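Local coordinates for hypothetical membrane protein (PDB 6JS9), which probably takes up and passes on heme as part of a corynebacterial uptake machinery, the present chain being its heme-binding N-terminal domain, at residues Q19-Y24 with V72-H77; R110-T115 with G164-T169. One frame throughout, in Å; residues are numbered along the deposited sequence.

Contact 1: residues Q19-Y24 with V72-H77; sequences QSFRNY and VHFLGH. With HEM (protoporphyrin IX containing Fe), chain C.
Tyr24 reaches from the helix to His77, its OH taking a hydrogen bond of 2.6 Å from His77 NE2, and the same oxygen is the axial ligand of the heme iron, with OH to FE 2.3 Å. The N-H...O angle is 146°, so the bond is not quite straight, and Tyr24 OH lies near the plane of the His77 ring. CG of Tyr24 lies anti to the backbone N (chi1 162°), which lays one face of the ring against the porphyrin near C1A. His77 has one face over pyrrole carbon C2C and ND1 hydrogen-bonded to Tyr117 OH. This is the axial site of the HtaA-family domain, in which helix 19-26 lies against strand 63-79 of the antiparallel sheet. Packing is tightest farther back, in a T-shaped pair: Phe21 turns an edge to the face of Phe74, with planes at 73°, and Phe21 CE2 stands 3.4 Å from Phe74 CD1, over the centre of that ring. Val72 CG1 lies against the opposite face, toward its rim. The CA atoms come no nearer than 8.9 Å, Tyr24 to Gly76, and the outer side of the helix, with Gln19 and Asn23, meets solvent.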
loop_
_atom_site.group_PDB
_atom_site.type_symbol
_atom_site.label_atom_id
_atom_site.label_comp_id
_atom_site.label_asym_id
_atom_site.label_seq_id
_atom_site.Cartn_x
_atom_site.Cartn_y
_atom_site.Cartn_z
ATOM N N GLN A 19 -9.073 -5.669 3.896
ATOM C CA GLN A 19 -9.226 -6.901 4.661
ATOM C C GLN A 19 -9.843 -8.017 3.819
ATOM O O GLN A 19 -9.440 -9.180 3.936
ATOM C CB GLN A 19 -10.066 -6.665 5.915
ATOM C CG GLN A 19 -10.018 -7.853 6.866
ATOM C CD GLN A 19 -10.819 -7.627 8.120
ATOM O OE1 GLN A 19 -11.806 -6.893 8.111
ATOM N NE2 GLN A 19 -10.397 -8.248 9.212
ATOM N N SER A 20 -10.818 -7.690 2.969
ATOM C CA SER A 20 -11.436 -8.737 2.154
ATOM C C SER A 20 -10.432 -9.374 1.206
ATOM O O SER A 20 -10.546 -10.564 0.887
ATOM C CB SER A 20 -12.621 -8.181 1.365
ATOM O OG SER A 20 -12.178 -7.344 0.308
ATOM N N PHE A 21 -9.447 -8.605 0.739
ATOM C CA PHE A 21 -8.405 -9.200 -0.086
ATOM C C PHE A 21 -7.510 -10.123 0.733
ATOM O O PHE A 21 -7.188 -11.235 0.295
ATOM C CB PHE A 21 -7.577 -8.119 -0.770
ATOM C CG PHE A 21 -6.600 -8.666 -1.760
ATOM C CD1 PHE A 21 -7.054 -9.285 -2.920
ATOM C CD2 PHE A 21 -5.236 -8.578 -1.537
ATOM C CE1 PHE A 21 -6.165 -9.790 -3.837
ATOM C CE2 PHE A 21 -4.343 -9.085 -2.456
ATOM C CZ PHE A 21 -4.809 -9.696 -3.607
ATOM N N ARG A 22 -7.086 -9.680 1.925
ATOM C CA ARG A 22 -6.282 -10.555 2.779
ATOM C C ARG A 22 -7.029 -11.843 3.094
ATOM O O ARG A 22 -6.425 -12.923 3.137
ATOM C CB ARG A 22 -5.883 -9.842 4.081
ATOM C CG ARG A 22 -5.095 -8.545 3.876
ATOM C CD ARG A 22 -4.341 -8.101 5.137
ATOM N NE ARG A 22 -5.184 -8.013 6.327
ATOM C CZ ARG A 22 -6.035 -7.021 6.572
ATOM N NH1 ARG A 22 -6.168 -6.030 5.702
ATOM N NH2 ARG A 22 -6.759 -7.029 7.677
ATOM N N ASN A 23 -8.344 -11.743 3.335
ATOM C CA ASN A 23 -9.149 -12.925 3.612
ATOM C C ASN A 23 -9.277 -13.790 2.368
ATOM O O ASN A 23 -9.152 -15.018 2.440
ATOM C CB ASN A 23 -10.538 -12.518 4.104
ATOM C CG ASN A 23 -10.543 -12.015 5.540
ATOM O OD1 ASN A 23 -9.606 -12.243 6.309
ATOM N ND2 ASN A 23 -11.623 -11.346 5.913
ATOM N N TYR A 24 -9.546 -13.156 1.226
ATOM C CA TYR A 24 -9.579 -13.854 -0.051
ATOM C C TYR A 24 -8.312 -14.685 -0.253
ATOM O O TYR A 24 -8.387 -15.875 -0.588
ATOM C CB TYR A 24 -9.775 -12.823 -1.169
ATOM C CG TYR A 24 -9.418 -13.317 -2.544
ATOM C CD1 TYR A 24 -10.201 -14.272 -3.193
ATOM C CD2 TYR A 24 -8.301 -12.823 -3.199
ATOM C CE1 TYR A 24 -9.865 -14.718 -4.449
ATOM C CE2 TYR A 24 -7.963 -13.254 -4.458
ATOM C CZ TYR A 24 -8.746 -14.210 -5.081
ATOM O OH TYR A 24 -8.397 -14.656 -6.335
ATOM N N VAL A 72 5.091 -6.177 0.612
ATOM C CA VAL A 72 4.036 -7.172 0.818
ATOM C C VAL A 72 3.980 -8.050 -0.415
ATOM O O VAL A 72 3.885 -7.531 -1.533
ATOM C CB VAL A 72 2.651 -6.534 1.039
ATOM C CG1 VAL A 72 1.657 -7.590 1.504
ATOM C CG2 VAL A 72 2.730 -5.364 2.021
ATOM N N HIS A 73 4.012 -9.370 -0.220
ATOM C CA HIS A 73 3.992 -10.328 -1.325
ATOM C C HIS A 73 2.746 -11.207 -1.225
ATOM O O HIS A 73 2.653 -12.054 -0.331
ATOM C CB HIS A 73 5.257 -11.183 -1.327
ATOM C CG HIS A 73 5.364 -12.085 -2.516
ATOM N ND1 HIS A 73 6.222 -13.162 -2.563
ATOM C CD2 HIS A 73 4.718 -12.068 -3.706
ATOM C CE1 HIS A 73 6.098 -13.770 -3.731
ATOM N NE2 HIS A 73 5.196 -13.121 -4.445
ATOM N N PHE A 74 1.802 -11.019 -2.157
ATOM C CA PHE A 74 0.584 -11.818 -2.223
ATOM C C PHE A 74 0.759 -12.980 -3.200
ATOM O O PHE A 74 1.180 -12.784 -4.345
ATOM C CB PHE A 74 -0.613 -10.975 -2.679
ATOM C CG PHE A 74 -0.876 -9.762 -1.839
ATOM C CD1 PHE A 74 -1.532 -9.874 -0.620
ATOM C CD2 PHE A 74 -0.494 -8.509 -2.276
ATOM C CE1 PHE A 74 -1.778 -8.742 0.164
ATOM C CE2 PHE A 74 -0.752 -7.369 -1.512
ATOM C CZ PHE A 74 -1.403 -7.493 -0.294
ATOM N N LEU A 75 0.392 -14.178 -2.757
ATOM C CA LEU A 75 0.391 -15.373 -3.589
ATOM C C LEU A 75 -0.999 -15.980 -3.553
ATOM O O LEU A 75 -1.614 -16.058 -2.487
ATOM C CB LEU A 75 1.405 -16.417 -3.100
ATOM C CG LEU A 75 2.895 -16.154 -3.297
ATOM C CD1 LEU A 75 3.728 -17.225 -2.606
ATOM C CD2 LEU A 75 3.256 -16.057 -4.788
ATOM N N GLY A 76 -1.491 -16.411 -4.713
ATOM C CA GLY A 76 -2.749 -17.132 -4.754
ATOM C C GLY A 76 -2.853 -18.003 -5.987
ATOM O O GLY A 76 -2.123 -17.818 -6.967
ATOM N N HIS A 77 -3.765 -18.976 -5.919
ATOM C CA HIS A 77 -4.155 -19.781 -7.080
ATOM C C HIS A 77 -2.971 -20.594 -7.617
ATOM O O HIS A 77 -2.481 -20.398 -8.730
ATOM C CB HIS A 77 -4.754 -18.882 -8.170
ATOM C CG HIS A 77 -6.067 -18.280 -7.787
ATOM N ND1 HIS A 77 -7.178 -19.044 -7.503
ATOM C CD2 HIS A 77 -6.448 -16.991 -7.640
ATOM C CE1 HIS A 77 -8.183 -18.247 -7.184
ATOM N NE2 HIS A 77 -7.767 -16.998 -7.262
HETATM C CHA HEM C . -11.921 -12.277 -6.206
HETATM C CHB HEM C . -7.709 -10.567 -7.923
HETATM C CHC HEM C . -6.902 -14.693 -10.378
HETATM C CHD HEM C . -11.316 -16.211 -9.030
HETATM C C1A HEM C . -10.833 -11.452 -6.431
HETATM C C2A HEM C . -10.597 -10.154 -5.831
HETATM C C3A HEM C . -9.438 -9.671 -6.290
HETATM C C4A HEM C . -8.889 -10.659 -7.209
HETATM C CMA HEM C . -8.821 -8.300 -5.899
HETATM C CAA HEM C . -11.539 -9.483 -4.822
HETATM C CBA HEM C . -11.402 -10.180 -3.469
HETATM C CGA HEM C . -12.235 -9.435 -2.464
HETATM O O1A HEM C . -11.722 -8.438 -1.880
HETATM O O2A HEM C . -13.411 -9.844 -2.267
HETATM C C1B HEM C . -7.138 -11.524 -8.737
HETATM C C2B HEM C . -5.885 -11.358 -9.461
HETATM C C3B HEM C . -5.649 -12.499 -10.147
HETATM C C4B HEM C . -6.749 -13.419 -9.866
HETATM C CMB HEM C . -5.035 -10.056 -9.387
HETATM C CAB HEM C . -4.469 -12.905 -11.077
HETATM C CBB HEM C . -3.418 -12.127 -11.370
HETATM C C1C HEM C . -8.037 -15.477 -10.250
HETATM C C2C HEM C . -8.239 -16.795 -10.816
HETATM C C3C HEM C . -9.462 -17.219 -10.444
HETATM C C4C HEM C . -10.064 -16.183 -9.618
HETATM C CMC HEM C . -7.177 -17.496 -11.686
HETATM C CAC HEM C . -10.179 -18.555 -10.778
HETATM C CBC HEM C . -9.661 -19.501 -11.558
HETATM C C1D HEM C . -11.864 -15.303 -8.137
HETATM C C2D HEM C . -13.141 -15.427 -7.439
HETATM C C3D HEM C . -13.305 -14.337 -6.663
HETATM C C4D HEM C . -12.146 -13.487 -6.837
HETATM C CMD HEM C . -14.132 -16.609 -7.560
HETATM C CAD HEM C . -14.484 -14.011 -5.712
HETATM C CBD HEM C . -14.105 -14.652 -4.371
HETATM C CGD HEM C . -15.142 -14.410 -3.298
HETATM O O1D HEM C . -15.124 -15.173 -2.303
HETATM O O2D HEM C . -15.986 -13.479 -3.420
HETATM N NA HEM C . -9.766 -11.722 -7.257
HETATM N NB HEM C . -7.632 -12.791 -9.017
HETATM N NC HEM C . -9.158 -15.153 -9.516
HETATM N ND HEM C . -11.296 -14.104 -7.729
HETATM FE FE HEM C . -9.325 -13.572 -8.129
#

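Contact 2: residues R110-T115 with G164-T169; sequences REFKGT and GGFYET. With HEM (protoporphyrin IX containing Fe), chain C.
Propionate oxygen O1A of the heme is gripped by two hydroxyls, Tyr167 OH at 2.5 Å and, at a very short 2.5 Å, Ser20 OG of helix 19-26. Tyr167 follows the Schellman motif that closes helix 157-162, with Gly164 at positive phi as its C-prime residue, and the loop beyond it folds over the heme to meet loop 110-115. The meeting is aromatic. Phe166 presents its edge to the face of Phe112 in a T-shaped stack, centroids of the two rings 4.8 Å apart and planes at 72°, with Phe112 CE1 at 3.5 Å from Phe166 CZ. Phe166 also lies face-on over the porphyrin, nitrogen NA 3.3 Å from its ring plane, while CZ comes 3.4 Å from the iron. A carbon there covers the metal without ligating it, so the ring occupies the side where a sixth ligand would otherwise approach. The Phe112 ring, swung to the far side of its own nitrogen (chi1 169°), fits between Gly164 and pyrrole B, and Gly164 O rests 3.5 Å from Phe112 CD2. Thr115 adds a methyl over the neighbouring pyrrole, at the edge of the Phe166 ring. On the face of Phe112 turned from Phe166, Gly114 N sits above the ring centre.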
loop_
_atom_site.group_PDB
_atom_site.type_symbol
_atom_site.label_atom_id
_atom_site.label_comp_id
_atom_site.label_asym_id
_atom_site.label_seq_id
_atom_site.Cartn_x
_atom_site.Cartn_y
_atom_site.Cartn_z
ATOM N N ARG A 110 1.652 -10.504 -11.721
ATOM C CA ARG A 110 1.135 -11.213 -12.883
ATOM C C ARG A 110 -0.140 -10.538 -13.370
ATOM O O ARG A 110 -1.003 -10.161 -12.571
ATOM C CB ARG A 110 0.868 -12.679 -12.555
ATOM C CG ARG A 110 2.132 -13.501 -12.391
ATOM C CD ARG A 110 1.829 -14.973 -12.337
ATOM N NE ARG A 110 2.982 -15.728 -11.863
ATOM C CZ ARG A 110 3.947 -16.181 -12.657
ATOM N NH1 ARG A 110 4.966 -16.865 -12.147
ATOM N NH2 ARG A 110 3.892 -15.950 -13.963
ATOM N N GLU A 111 -0.230 -10.353 -14.686
ATOM C CA GLU A 111 -1.471 -9.913 -15.308
ATOM C C GLU A 111 -2.586 -10.921 -15.048
ATOM O O GLU A 111 -2.364 -12.137 -15.080
ATOM C CB GLU A 111 -1.254 -9.748 -16.815
ATOM C CG GLU A 111 -2.430 -9.157 -17.561
ATOM C CD GLU A 111 -2.206 -9.116 -19.067
ATOM O OE1 GLU A 111 -1.290 -9.818 -19.557
ATOM O OE2 GLU A 111 -2.948 -8.380 -19.755
ATOM N N PHE A 112 -3.791 -10.416 -14.792
ATOM C CA PHE A 112 -4.956 -11.281 -14.641
ATOM C C PHE A 112 -5.448 -11.701 -16.020
ATOM O O PHE A 112 -5.739 -10.846 -16.862
ATOM C CB PHE A 112 -6.063 -10.562 -13.881
ATOM C CG PHE A 112 -7.366 -11.292 -13.911
ATOM C CD1 PHE A 112 -7.536 -12.456 -13.183
ATOM C CD2 PHE A 112 -8.413 -10.832 -14.685
ATOM C CE1 PHE A 112 -8.729 -13.142 -13.222
ATOM C CE2 PHE A 112 -9.613 -11.517 -14.726
ATOM C CZ PHE A 112 -9.772 -12.668 -13.987
ATOM N N LYS A 113 -5.539 -13.007 -16.265
ATOM C CA LYS A 113 -5.884 -13.502 -17.594
ATOM C C LYS A 113 -7.294 -14.061 -17.693
ATOM O O LYS A 113 -7.718 -14.412 -18.795
ATOM C CB LYS A 113 -4.896 -14.591 -18.039
ATOM C CG LYS A 113 -3.450 -14.135 -18.086
ATOM C CD LYS A 113 -3.256 -12.988 -19.069
ATOM C CE LYS A 113 -3.371 -13.445 -20.523
ATOM N NZ LYS A 113 -2.307 -14.430 -20.909
ATOM N N GLY A 114 -8.024 -14.151 -16.585
ATOM C CA GLY A 114 -9.314 -14.812 -16.580
ATOM C C GLY A 114 -9.426 -15.764 -15.409
ATOM O O GLY A 114 -8.410 -16.124 -14.800
ATOM N N THR A 115 -10.647 -16.174 -15.068
ATOM C CA THR A 115 -10.852 -17.045 -13.910
ATOM C C THR A 115 -10.825 -18.512 -14.332
ATOM O O THR A 115 -11.781 -19.263 -14.142
ATOM C CB THR A 115 -12.155 -16.701 -13.195
ATOM O OG1 THR A 115 -13.236 -16.711 -14.129
ATOM C CG2 THR A 115 -12.061 -15.336 -12.554
ATOM N N GLY A 164 -6.693 -6.959 -11.120
ATOM C CA GLY A 164 -7.522 -7.843 -11.919
ATOM C C GLY A 164 -8.882 -7.311 -12.314
ATOM O O GLY A 164 -9.679 -8.064 -12.902
ATOM N N GLY A 165 -9.178 -6.048 -12.015
ATOM C CA GLY A 165 -10.470 -5.492 -12.371
ATOM C C GLY A 165 -11.628 -5.991 -11.542
ATOM O O GLY A 165 -12.782 -5.791 -11.933
ATOM N N PHE A 166 -11.358 -6.655 -10.414
ATOM C CA PHE A 166 -12.424 -7.154 -9.551
ATOM C C PHE A 166 -13.049 -6.042 -8.721
ATOM O O PHE A 166 -14.255 -6.079 -8.447
ATOM C CB PHE A 166 -11.885 -8.262 -8.633
ATOM C CG PHE A 166 -11.503 -9.531 -9.369
ATOM C CD1 PHE A 166 -10.289 -9.626 -10.044
ATOM C CD2 PHE A 166 -12.361 -10.624 -9.389
ATOM C CE1 PHE A 166 -9.937 -10.795 -10.726
ATOM C CE2 PHE A 166 -12.018 -11.790 -10.067
ATOM C CZ PHE A 166 -10.809 -11.878 -10.736
ATOM N N TYR A 167 -12.253 -5.058 -8.311
ATOM C CA TYR A 167 -12.765 -3.862 -7.667
ATOM C C TYR A 167 -13.111 -2.815 -8.714
ATOM O O TYR A 167 -12.503 -2.764 -9.783
ATOM C CB TYR A 167 -11.729 -3.276 -6.709
ATOM C CG TYR A 167 -11.279 -4.202 -5.602
ATOM C CD1 TYR A 167 -12.204 -4.890 -4.808
ATOM C CD2 TYR A 167 -9.930 -4.393 -5.347
ATOM C CE1 TYR A 167 -11.783 -5.727 -3.785
ATOM C CE2 TYR A 167 -9.503 -5.234 -4.331
ATOM C CZ TYR A 167 -10.427 -5.894 -3.548
ATOM O OH TYR A 167 -9.979 -6.721 -2.521
ATOM N N GLU A 168 -14.085 -1.969 -8.387
ATOM C CA GLU A 168 -14.419 -0.817 -9.212
ATOM C C GLU A 168 -13.571 0.379 -8.793
ATOM O O GLU A 168 -13.181 0.509 -7.628
ATOM C CB GLU A 168 -15.900 -0.460 -9.084
ATOM C CG GLU A 168 -16.856 -1.624 -9.303
ATOM C CD GLU A 168 -16.806 -2.177 -10.723
ATOM O OE1 GLU A 168 -16.884 -1.373 -11.680
ATOM O OE2 GLU A 168 -16.682 -3.417 -10.881
ATOM N N THR A 169 -13.294 1.259 -9.754
ATOM C CA THR A 169 -12.633 2.517 -9.433
ATOM C C THR A 169 -13.361 3.226 -8.296
ATOM O O THR A 169 -14.594 3.283 -8.263
ATOM C CB THR A 169 -12.582 3.430 -10.662
ATOM O OG1 THR A 169 -11.833 2.794 -11.702
ATOM C CG2 THR A 169 -11.914 4.763 -10.311
HETATM C CHA HEM C . -11.921 -12.277 -6.206
HETATM C CHB HEM C . -7.709 -10.567 -7.923
HETATM C CHC HEM C . -6.902 -14.693 -10.378
HETATM C CHD HEM C . -11.316 -16.211 -9.030
HETATM C C1A HEM C . -10.833 -11.452 -6.431
HETATM C C2A HEM C . -10.597 -10.154 -5.831
HETATM C C3A HEM C . -9.438 -9.671 -6.290
HETATM C C4A HEM C . -8.889 -10.659 -7.209
HETATM C CMA HEM C . -8.821 -8.300 -5.899
HETATM C CAA HEM C . -11.539 -9.483 -4.822
HETATM C CBA HEM C . -11.402 -10.180 -3.469
HETATM C CGA HEM C . -12.235 -9.435 -2.464
HETATM O O1A HEM C . -11.722 -8.438 -1.880
HETATM O O2A HEM C . -13.411 -9.844 -2.267
HETATM C C1B HEM C . -7.138 -11.524 -8.737
HETATM C C2B HEM C . -5.885 -11.358 -9.461
HETATM C C3B HEM C . -5.649 -12.499 -10.147
HETATM C C4B HEM C . -6.749 -13.419 -9.866
HETATM C CMB HEM C . -5.035 -10.056 -9.387
HETATM C CAB HEM C . -4.469 -12.905 -11.077
HETATM C CBB HEM C . -3.418 -12.127 -11.370
HETATM C C1C HEM C . -8.037 -15.477 -10.250
HETATM C C2C HEM C . -8.239 -16.795 -10.816
HETATM C C3C HEM C . -9.462 -17.219 -10.444
HETATM C C4C HEM C . -10.064 -16.183 -9.618
HETATM C CMC HEM C . -7.177 -17.496 -11.686
HETATM C CAC HEM C . -10.179 -18.555 -10.778
HETATM C CBC HEM C . -9.661 -19.501 -11.558
HETATM C C1D HEM C . -11.864 -15.303 -8.137
HETATM C C2D HEM C . -13.141 -15.427 -7.439
HETATM C C3D HEM C . -13.305 -14.337 -6.663
HETATM C C4D HEM C . -12.146 -13.487 -6.837
HETATM C CMD HEM C . -14.132 -16.609 -7.560
HETATM C CAD HEM C . -14.484 -14.011 -5.712
HETATM C CBD HEM C . -14.105 -14.652 -4.371
HETATM C CGD HEM C . -15.142 -14.410 -3.298
HETATM O O1D HEM C . -15.124 -15.173 -2.303
HETATM O O2D HEM C . -15.986 -13.479 -3.420
HETATM N NA HEM C . -9.766 -11.722 -7.257
HETATM N NB HEM C . -7.632 -12.791 -9.017
HETATM N NC HEM C . -9.158 -15.153 -9.516
HETATM N ND HEM C . -11.296 -14.104 -7.729
HETATM FE FE HEM C . -9.325 -13.572 -8.129
#

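Overall arrangement
Contacts 1 and 2 build the two walls of one heme pocket, their centres 13 Å apart and on the same side of the chain's centre. Residues 19-24 and 72-77 supply the proximal face, where iron is ligated; loops 110-115 and 164-169 cover the other. The side chains of Phe166 and Tyr24, about 6 Å apart at their nearest atoms, thus face each other across the metal. The walls also meet directly beside the propionate: Phe21 CB packs 3.3 Å from Tyr167 OH. Contact 1 is buried and rests on regular secondary structure, whereas contact 2 joins two surface loops.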